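Local coordinates for AztD protein (Citrobacter koseri, PDB 6CMK) that acts as a periplasmic zinc chaperone, binding zinc ions and handing one directly to the solute-binding protein AztC of the AztABCD zinc transport system, at residues P124-E129 with P167-A172; G140-Q145 with K161-A166; S190-G195 with G214-A219. All blocks are in the same frame, centred on the assembly; numbering follows the deposited sequence.

Interaction 1: P124-E129 with P167-A172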
loop_
_atom_site.group_PDB
_atom_site.type_symbol
_atom_site.label_atom_id
_atom_site.label_comp_id
_atom_site.label_asym_id
_atom_site.label_seq_id
_atom_site.Cartn_x
_atom_site.Cartn_y
_atom_site.Cartn_z
ATOM N N PRO B 124 -27.892 -3.594 13.209
ATOM C CA PRO B 124 -26.516 -3.243 12.844
ATOM C C PRO B 124 -26.504 -1.962 12.026
ATOM O O PRO B 124 -27.362 -1.743 11.165
ATOM C CB PRO B 124 -26.031 -4.455 12.041
ATOM C CG PRO B 124 -27.256 -5.141 11.586
ATOM C CD PRO B 124 -28.280 -4.909 12.674
ATOM N N GLY B 125 -25.559 -1.089 12.354
ATOM C CA GLY B 125 -25.436 0.193 11.702
ATOM C C GLY B 125 -24.062 0.383 11.102
ATOM O O GLY B 125 -23.653 -0.402 10.246
ATOM N N HIS B 126 -23.325 1.387 11.574
ATOM C CA HIS B 126 -22.089 1.785 10.909
ATOM C C HIS B 126 -20.995 0.740 11.058
ATOM O O HIS B 126 -20.770 0.180 12.132
ATOM C CB HIS B 126 -21.608 3.130 11.444
ATOM C CG HIS B 126 -22.378 4.290 10.896
ATOM N ND1 HIS B 126 -21.831 5.197 10.016
ATOM C CD2 HIS B 126 -23.666 4.668 11.075
ATOM C CE1 HIS B 126 -22.744 6.095 9.690
ATOM N NE2 HIS B 126 -23.866 5.797 10.319
ATOM N N PHE B 127 -20.320 0.487 9.947
ATOM C CA PHE B 127 -19.203 -0.439 9.859
ATOM C C PHE B 127 -17.951 0.373 9.575
ATOM O O PHE B 127 -17.964 1.247 8.703
ATOM C CB PHE B 127 -19.459 -1.459 8.746
ATOM C CG PHE B 127 -18.277 -2.313 8.401
ATOM C CD1 PHE B 127 -17.310 -1.864 7.513
ATOM C CD2 PHE B 127 -18.157 -3.591 8.925
ATOM C CE1 PHE B 127 -16.233 -2.662 7.193
ATOM C CE2 PHE B 127 -17.079 -4.392 8.592
ATOM C CZ PHE B 127 -16.122 -3.928 7.726
ATOM N N VAL B 128 -16.882 0.110 10.324
ATOM C CA VAL B 128 -15.585 0.735 10.076
ATOM C C VAL B 128 -14.519 -0.344 10.113
ATOM O O VAL B 128 -14.421 -1.095 11.090
ATOM C CB VAL B 128 -15.245 1.833 11.102
ATOM C CG1 VAL B 128 -13.870 2.426 10.778
ATOM C CG2 VAL B 128 -16.286 2.929 11.117
ATOM N N GLU B 129 -13.707 -0.406 9.063
ATOM C CA GLU B 129 -12.548 -1.285 9.032
ATOM C C GLU B 129 -11.320 -0.471 8.657
ATOM O O GLU B 129 -11.394 0.437 7.819
ATOM C CB GLU B 129 -12.750 -2.438 8.051
ATOM C CG GLU B 129 -11.600 -3.433 7.991
ATOM C CD GLU B 129 -10.501 -3.017 7.031
ATOM O OE1 GLU B 129 -10.775 -2.199 6.123
ATOM O OE2 GLU B 129 -9.374 -3.541 7.166
ATOM N N PRO B 167 -27.589 2.084 24.041
ATOM C CA PRO B 167 -27.877 1.954 22.609
ATOM C C PRO B 167 -28.171 3.305 21.975
ATOM O O PRO B 167 -29.001 4.075 22.462
ATOM C CB PRO B 167 -29.105 1.035 22.579
ATOM C CG PRO B 167 -29.036 0.270 23.842
ATOM C CD PRO B 167 -28.433 1.187 24.853
ATOM N N HIS B 168 -27.471 3.600 20.885
ATOM C CA HIS B 168 -27.753 4.802 20.114
ATOM C C HIS B 168 -27.243 4.587 18.702
ATOM O O HIS B 168 -26.555 3.604 18.415
ATOM C CB HIS B 168 -27.135 6.051 20.756
ATOM C CG HIS B 168 -25.636 6.045 20.812
ATOM N ND1 HIS B 168 -24.929 5.358 21.775
ATOM C CD2 HIS B 168 -24.714 6.686 20.056
ATOM C CE1 HIS B 168 -23.636 5.559 21.598
ATOM N NE2 HIS B 168 -23.477 6.360 20.560
ATOM N N HIS B 169 -27.616 5.508 17.811
ATOM C CA HIS B 169 -27.100 5.503 16.444
ATOM C C HIS B 169 -25.728 6.143 16.472
ATOM O O HIS B 169 -25.586 7.365 16.399
ATOM C CB HIS B 169 -28.014 6.248 15.481
ATOM C CG HIS B 169 -27.564 6.156 14.058
ATOM N ND1 HIS B 169 -27.571 4.971 13.353
ATOM C CD2 HIS B 169 -27.045 7.088 13.222
ATOM C CE1 HIS B 169 -27.100 5.183 12.137
ATOM N NE2 HIS B 169 -26.772 6.458 12.033
ATOM N N GLY B 170 -24.704 5.303 16.552
ATOM C CA GLY B 170 -23.364 5.793 16.753
ATOM C C GLY B 170 -22.353 5.191 15.805
ATOM O O GLY B 170 -22.706 4.658 14.744
ATOM N N VAL B 171 -21.083 5.285 16.186
ATOM C CA VAL B 171 -19.996 4.770 15.370
ATOM C C VAL B 171 -18.842 4.397 16.285
ATOM O O VAL B 171 -18.591 5.052 17.298
ATOM C CB VAL B 171 -19.578 5.809 14.304
ATOM C CG1 VAL B 171 -19.201 7.124 14.964
ATOM C CG2 VAL B 171 -18.437 5.271 13.440
ATOM N N ALA B 172 -18.134 3.333 15.906
ATOM C CA ALA B 172 -16.942 2.877 16.596
ATOM C C ALA B 172 -15.814 2.782 15.586
ATOM O O ALA B 172 -15.994 2.214 14.504
ATOM C CB ALA B 172 -17.158 1.512 17.256
HETATM O O HOH W 1 -18.693 1.354 13.709
HETATM O O HOH W 2 -24.737 3.136 13.482
#

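Interaction 2: G140-Q145 with K161-A166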
loop_
_atom_site.group_PDB
_atom_site.type_symbol
_atom_site.label_atom_id
_atom_site.label_comp_id
_atom_site.label_asym_id
_atom_site.label_seq_id
_atom_site.Cartn_x
_atom_site.Cartn_y
_atom_site.Cartn_z
ATOM N N GLY B 140 -29.134 -1.087 18.325
ATOM C CA GLY B 140 -30.011 -1.575 19.373
ATOM C C GLY B 140 -29.317 -2.326 20.485
ATOM O O GLY B 140 -30.000 -2.887 21.352
ATOM N N GLU B 141 -27.989 -2.354 20.503
ATOM C CA GLU B 141 -27.222 -3.058 21.513
ATOM C C GLU B 141 -26.443 -2.039 22.330
ATOM O O GLU B 141 -26.212 -0.911 21.893
ATOM C CB GLU B 141 -26.266 -4.080 20.882
ATOM C CG GLU B 141 -26.937 -5.143 20.010
ATOM C CD GLU B 141 -27.736 -6.152 20.797
ATOM O OE1 GLU B 141 -27.438 -6.347 21.996
ATOM O OE2 GLU B 141 -28.665 -6.750 20.213
ATOM N N ASP B 142 -26.066 -2.434 23.540
ATOM C CA ASP B 142 -25.252 -1.577 24.386
ATOM C C ASP B 142 -23.763 -1.817 24.181
ATOM O O ASP B 142 -22.958 -1.302 24.960
ATOM C CB ASP B 142 -25.616 -1.779 25.857
ATOM C CG ASP B 142 -25.239 -3.156 26.374
ATOM O OD1 ASP B 142 -24.532 -3.905 25.668
ATOM O OD2 ASP B 142 -25.656 -3.490 27.504
ATOM N N SER B 143 -23.393 -2.579 23.144
ATOM C CA SER B 143 -22.005 -2.878 22.814
ATOM C C SER B 143 -21.804 -2.837 21.306
ATOM O O SER B 143 -22.726 -3.104 20.526
ATOM C CB SER B 143 -21.583 -4.265 23.331
ATOM O OG SER B 143 -21.632 -4.324 24.745
ATOM N N ALA B 144 -20.584 -2.496 20.905
ATOM C CA ALA B 144 -20.112 -2.689 19.542
ATOM C C ALA B 144 -19.229 -3.928 19.491
ATOM O O ALA B 144 -18.724 -4.389 20.511
ATOM C CB ALA B 144 -19.335 -1.464 19.050
ATOM N N GLN B 145 -19.049 -4.472 18.288
ATOM C CA GLN B 145 -18.309 -5.716 18.113
ATOM C C GLN B 145 -17.027 -5.436 17.347
ATOM O O GLN B 145 -17.067 -4.883 16.247
ATOM C CB GLN B 145 -19.161 -6.758 17.398
ATOM C CG GLN B 145 -20.373 -7.154 18.224
ATOM C CD GLN B 145 -21.224 -8.221 17.573
ATOM O OE1 GLN B 145 -20.756 -8.997 16.741
ATOM N NE2 GLN B 145 -22.484 -8.268 17.959
ATOM N N LYS B 161 -16.624 -7.543 22.561
ATOM C CA LYS B 161 -17.734 -6.622 22.732
ATOM C C LYS B 161 -17.295 -5.466 23.618
ATOM O O LYS B 161 -16.816 -5.673 24.737
ATOM C CB LYS B 161 -18.955 -7.337 23.320
ATOM C CG LYS B 161 -19.713 -8.123 22.257
ATOM C CD LYS B 161 -21.024 -8.706 22.753
ATOM C CE LYS B 161 -21.696 -9.511 21.644
ATOM N NZ LYS B 161 -23.078 -9.944 21.982
ATOM N N VAL B 162 -17.451 -4.252 23.109
ATOM C CA VAL B 162 -17.022 -3.046 23.803
ATOM C C VAL B 162 -18.272 -2.266 24.174
ATOM O O VAL B 162 -19.066 -1.902 23.301
ATOM C CB VAL B 162 -16.074 -2.205 22.936
ATOM C CG1 VAL B 162 -15.762 -0.870 23.618
ATOM C CG2 VAL B 162 -14.798 -2.992 22.644
ATOM N N ASN B 163 -18.448 -2.014 25.464
ATOM C CA ASN B 163 -19.637 -1.313 25.928
ATOM C C ASN B 163 -19.628 0.134 25.450
ATOM O O ASN B 163 -18.602 0.815 25.504
ATOM C CB ASN B 163 -19.703 -1.368 27.455
ATOM C CG ASN B 163 -20.977 -0.771 28.009
ATOM O OD1 ASN B 163 -21.048 0.426 28.272
ATOM N ND2 ASN B 163 -21.992 -1.610 28.198
ATOM N N VAL B 164 -20.785 0.604 24.986
ATOM C CA VAL B 164 -20.940 1.964 24.492
ATOM C C VAL B 164 -21.977 2.736 25.309
ATOM O O VAL B 164 -22.503 3.749 24.850
ATOM C CB VAL B 164 -21.272 1.971 22.986
ATOM C CG1 VAL B 164 -20.126 1.344 22.211
ATOM C CG2 VAL B 164 -22.558 1.211 22.702
ATOM N N VAL B 165 -22.271 2.235 26.520
ATOM C CA VAL B 165 -22.999 2.920 27.588
ATOM C C VAL B 165 -24.501 2.765 27.380
ATOM O O VAL B 165 -25.212 2.269 28.265
ATOM C CB VAL B 165 -22.600 4.405 27.706
ATOM C CG1 VAL B 165 -23.491 5.112 28.727
ATOM C CG2 VAL B 165 -21.151 4.533 28.141
ATOM N N ALA B 166 -25.002 3.193 26.223
ATOM C CA ALA B 166 -26.420 3.078 25.950
ATOM C C ALA B 166 -26.619 2.896 24.454
ATOM O O ALA B 166 -25.873 3.494 23.660
ATOM C CB ALA B 166 -27.208 4.299 26.429
HETATM O O HOH W 3 -24.720 -7.199 21.910
#

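Interaction 3: S190-G195 with G214-A219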
loop_
_atom_site.group_PDB
_atom_site.type_symbol
_atom_site.label_atom_id
_atom_site.label_comp_id
_atom_site.label_asym_id
_atom_site.label_seq_id
_atom_site.Cartn_x
_atom_site.Cartn_y
_atom_site.Cartn_z
ATOM N N SER B 190 -31.928 8.501 22.108
ATOM C CA SER B 190 -32.438 8.441 20.744
ATOM C C SER B 190 -32.029 9.646 19.914
ATOM O O SER B 190 -32.196 9.621 18.691
ATOM C CB SER B 190 -33.965 8.335 20.758
ATOM O OG SER B 190 -34.543 9.535 21.242
ATOM N N LYS B 191 -31.526 10.701 20.548
ATOM C CA LYS B 191 -30.963 11.826 19.826
ATOM C C LYS B 191 -29.585 11.461 19.297
ATOM O O LYS B 191 -29.027 10.406 19.608
ATOM C CB LYS B 191 -30.877 13.050 20.733
ATOM C CG LYS B 191 -32.227 13.486 21.267
ATOM C CD LYS B 191 -32.305 14.993 21.413
ATOM C CE LYS B 191 -33.741 15.452 21.567
ATOM N NZ LYS B 191 -33.987 16.053 22.901
ATOM N N ARG B 192 -29.028 12.345 18.474
ATOM C CA ARG B 192 -27.690 12.100 17.971
ATOM C C ARG B 192 -26.701 12.098 19.135
ATOM O O ARG B 192 -26.945 12.711 20.179
ATOM C CB ARG B 192 -27.298 13.147 16.927
ATOM C CG ARG B 192 -27.806 12.820 15.524
ATOM C CD ARG B 192 -27.409 13.858 14.469
ATOM N NE ARG B 192 -27.760 13.403 13.123
ATOM C CZ ARG B 192 -27.501 14.067 12.000
ATOM N NH1 ARG B 192 -26.885 15.237 12.036
ATOM N NH2 ARG B 192 -27.864 13.557 10.831
ATOM N N PRO B 193 -25.588 11.389 18.995
ATOM C CA PRO B 193 -24.568 11.408 20.048
ATOM C C PRO B 193 -23.948 12.794 20.178
ATOM O O PRO B 193 -24.073 13.654 19.305
ATOM C CB PRO B 193 -23.553 10.353 19.592
ATOM C CG PRO B 193 -23.835 10.121 18.139
ATOM C CD PRO B 193 -25.275 10.433 17.920
ATOM N N VAL B 194 -23.266 13.002 21.304
ATOM C CA VAL B 194 -22.822 14.325 21.725
ATOM C C VAL B 194 -21.318 14.488 21.636
ATOM O O VAL B 194 -20.802 15.571 21.954
ATOM C CB VAL B 194 -23.307 14.646 23.151
ATOM C CG1 VAL B 194 -24.823 14.604 23.206
ATOM C CG2 VAL B 194 -22.723 13.666 24.153
ATOM N N GLY B 195 -20.601 13.458 21.206
ATOM C CA GLY B 195 -19.159 13.531 21.097
ATOM C C GLY B 195 -18.598 12.135 20.930
ATOM O O GLY B 195 -19.333 11.197 20.613
ATOM N N GLY B 214 -24.179 16.614 18.047
ATOM C CA GLY B 214 -24.840 16.160 16.841
ATOM C C GLY B 214 -23.927 15.331 15.970
ATOM O O GLY B 214 -23.943 15.474 14.743
ATOM N N LEU B 215 -23.111 14.478 16.580
ATOM C CA LEU B 215 -22.131 13.708 15.825
ATOM C C LEU B 215 -22.812 12.712 14.895
ATOM O O LEU B 215 -23.654 11.913 15.322
ATOM C CB LEU B 215 -21.204 12.984 16.794
ATOM C CG LEU B 215 -19.951 12.338 16.202
ATOM C CD1 LEU B 215 -18.839 12.346 17.239
ATOM C CD2 LEU B 215 -20.246 10.916 15.746
ATOM N N HIS B 216 -22.439 12.763 13.615
ATOM C CA HIS B 216 -22.923 11.825 12.612
ATOM C C HIS B 216 -22.102 12.009 11.346
ATOM O O HIS B 216 -21.922 13.142 10.886
ATOM C CB HIS B 216 -24.410 12.032 12.304
ATOM C CG HIS B 216 -24.990 10.973 11.424
ATOM N ND1 HIS B 216 -25.036 11.088 10.050
ATOM C CD2 HIS B 216 -25.543 9.773 11.719
ATOM C CE1 HIS B 216 -25.594 10.007 9.539
ATOM N NE2 HIS B 216 -25.911 9.193 10.530
ATOM N N GLY B 217 -21.598 10.921 10.790
ATOM C CA GLY B 217 -20.720 10.966 9.630
ATOM C C GLY B 217 -19.317 10.532 10.005
ATOM O O GLY B 217 -18.767 10.959 11.025
ATOM N N SER B 218 -18.726 9.689 9.162
ATOM C CA SER B 218 -17.457 9.050 9.482
ATOM C C SER B 218 -16.770 8.596 8.204
ATOM O O SER B 218 -17.419 8.089 7.288
ATOM C CB SER B 218 -17.674 7.850 10.410
ATOM O OG SER B 218 -18.686 7.007 9.882
ATOM N N ALA B 219 -15.448 8.761 8.158
ATOM C CA ALA B 219 -14.660 8.242 7.051
ATOM C C ALA B 219 -13.195 8.290 7.433
ATOM O O ALA B 219 -12.789 9.082 8.280
ATOM C CB ALA B 219 -14.868 9.042 5.764
#

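Interaction 1: P124-E129 with P167-A172
His126 and His169 meet at a shared zinc ion, one from the first strand of a beta-propeller blade and the other from the loop that runs into the next blade. Both coordinate the metal through NE2, and His216 supplies the third protein ligand of this high-affinity site. The two NE2 atoms, His126 NE2 and His169 NE2, stand 3.4 Å apart because they point at the same ion, not because they bond to each other. The rings are neither stacked nor edge-to-face: their planes are 67° apart, and the NE2 and CE1 atoms of His169 arrive at the edge of the His126 ring. Chi1 of -175° puts His169 CG anti to its backbone N, and ND1 is hydrogen-bonded to Asp139 OD2, a second-shell carboxylate that fixes the ring's rotation and probably makes the imidazole a stronger zinc donor.

Water does the polar work between the two backbones. One molecule accepts from His126 N at 2.9 Å and donates to Gly170 O at 2.8 Å, tying the strand to the loop right beside the metal ligands. A second accepts from Ala172 N at 3.0 Å and lies 2.9 Å from His126 O, to which it can donate; waters thus reach both the amide and the carbonyl of His126.

Apolar contact takes over toward the start of strand 172-174. Val128 turns its CG2 branch to the CG2 branch of Val171, the two side chains crossing obliquely. Phe225 packs on Val128 and Leu227 on Val171, both from strand 224-228, in the blade that begins with strand 218-221. The same Val128 methyl also touches the backbone, with Val128 CG2 3.5 Å from Ala172 O.

Interaction 2: G140-Q145 with K161-A166
Residues 143-145 and 161-163 run antiparallel in the third and fourth strands of a four-stranded beta-propeller blade, their short axes 4.4 Å apart at closest and 150° between directions. Ala144 and Val162 form a hydrogen-bonded pair: Ala144 N reaches Val162 O, and Val162 N returns to Ala144 O at 2.9 Å. Ser143 with Asn163 and Gln145 with Lys161 are the non-hydrogen-bonded pairs on either side. The ladder gains one more rung past the strand end, where Val164 N donates to Asp142 O at 2.9 Å in a nearly straight bond (174°). Just there an Asx turn bends the chain, Asn163 OD1 accepting from Val165 N with the donor well above the amide carbonyl plane.

Ser143, Gln145, Lys161 and Asn163 share one face of the sheet. Lys161 and Gln145 lie side by side and point the same way, Lys161 CE 4.0 Å from Gln145 NE2, which is itself hydrogen-bonded to Thr120 O. Lys161 is extended beyond CG, and its ammonium joins Glu141 through a water, the charged atoms themselves being too far apart to touch; Glu141 OE2 is hydrogen-bonded to the backbone N of Lys122.

The other face carries Ala144 and Val162, with Trp137 of strand 133-138 packed on Ala144 and on Val164. Val164 tucks its CG1 methyl in beside this alanine, CG1 lying 4.3 Å from Ala144 CB.

Interaction 3: S190-G195 with G214-A219
Leu215, Arg192 and Pro193 carry most of this contact, with His216 as the platform for the arginine. In one of the two modelled conformers of Arg192, the guanidinium lies flat on the His216 imidazole, the planes 2° apart and the centres 4.6 Å apart. The overlap is offset: His216 CB sits 3.7 Å from Arg192 CZ, over the middle of the guanidinium, while Arg192 NH2 stands over the ring face, nearest ND1. An extended chain from CG to NE carries the group past Gly214, where Arg192 CD approaches Gly214 O. His216 binds zinc through NE2, so in this conformer the cationic cover lies against a metal ligand and may bear on its electrostatics; the other ring nitrogen, ND1, is hydrogen-bonded to Ser260 O.

Leu215 is held by its backbone and wedged by its side chain. Its N donates to Pro193 O at 3.0 Å, from above the carbonyl plane. Pro193 CG in turn packs 3.3 Å from Leu215 O and also meets Leu215 CB, the two side chains crossing at about a right angle. Chi1 of -169° sets Leu215 CG anti to the backbone N; beyond it, Leu215 CD1 touches Gly195 O at 3.6 Å.

Residues 190-195 lead from strand 178-183 into strand 195-200. Residues 214-219 run into strand 218-221, so the contact joins one propeller blade to the start of the next, with Pro193 also resting on Ser182 of strand 178-183.

In the fold
The three contacts cluster in neighbouring propeller blades, all on the same side of the chain's centre. Interaction 2 lies within the stretch of chain bracketed by interaction 1, in the blade that begins with strand 124-130; interaction 3 comes later, between the next blade and the one after it. Centres of interactions 1 and 2 are about 9 Å apart, with Pro167 packing on Glu141 and Ala172 on Ala144. Interactions 1 and 3, about 10 Å apart between centres, meet at the zinc ion, which thus draws its three histidines from the first strand of one blade and from the loops entering the next two. Interactions 2 and 3 do not touch.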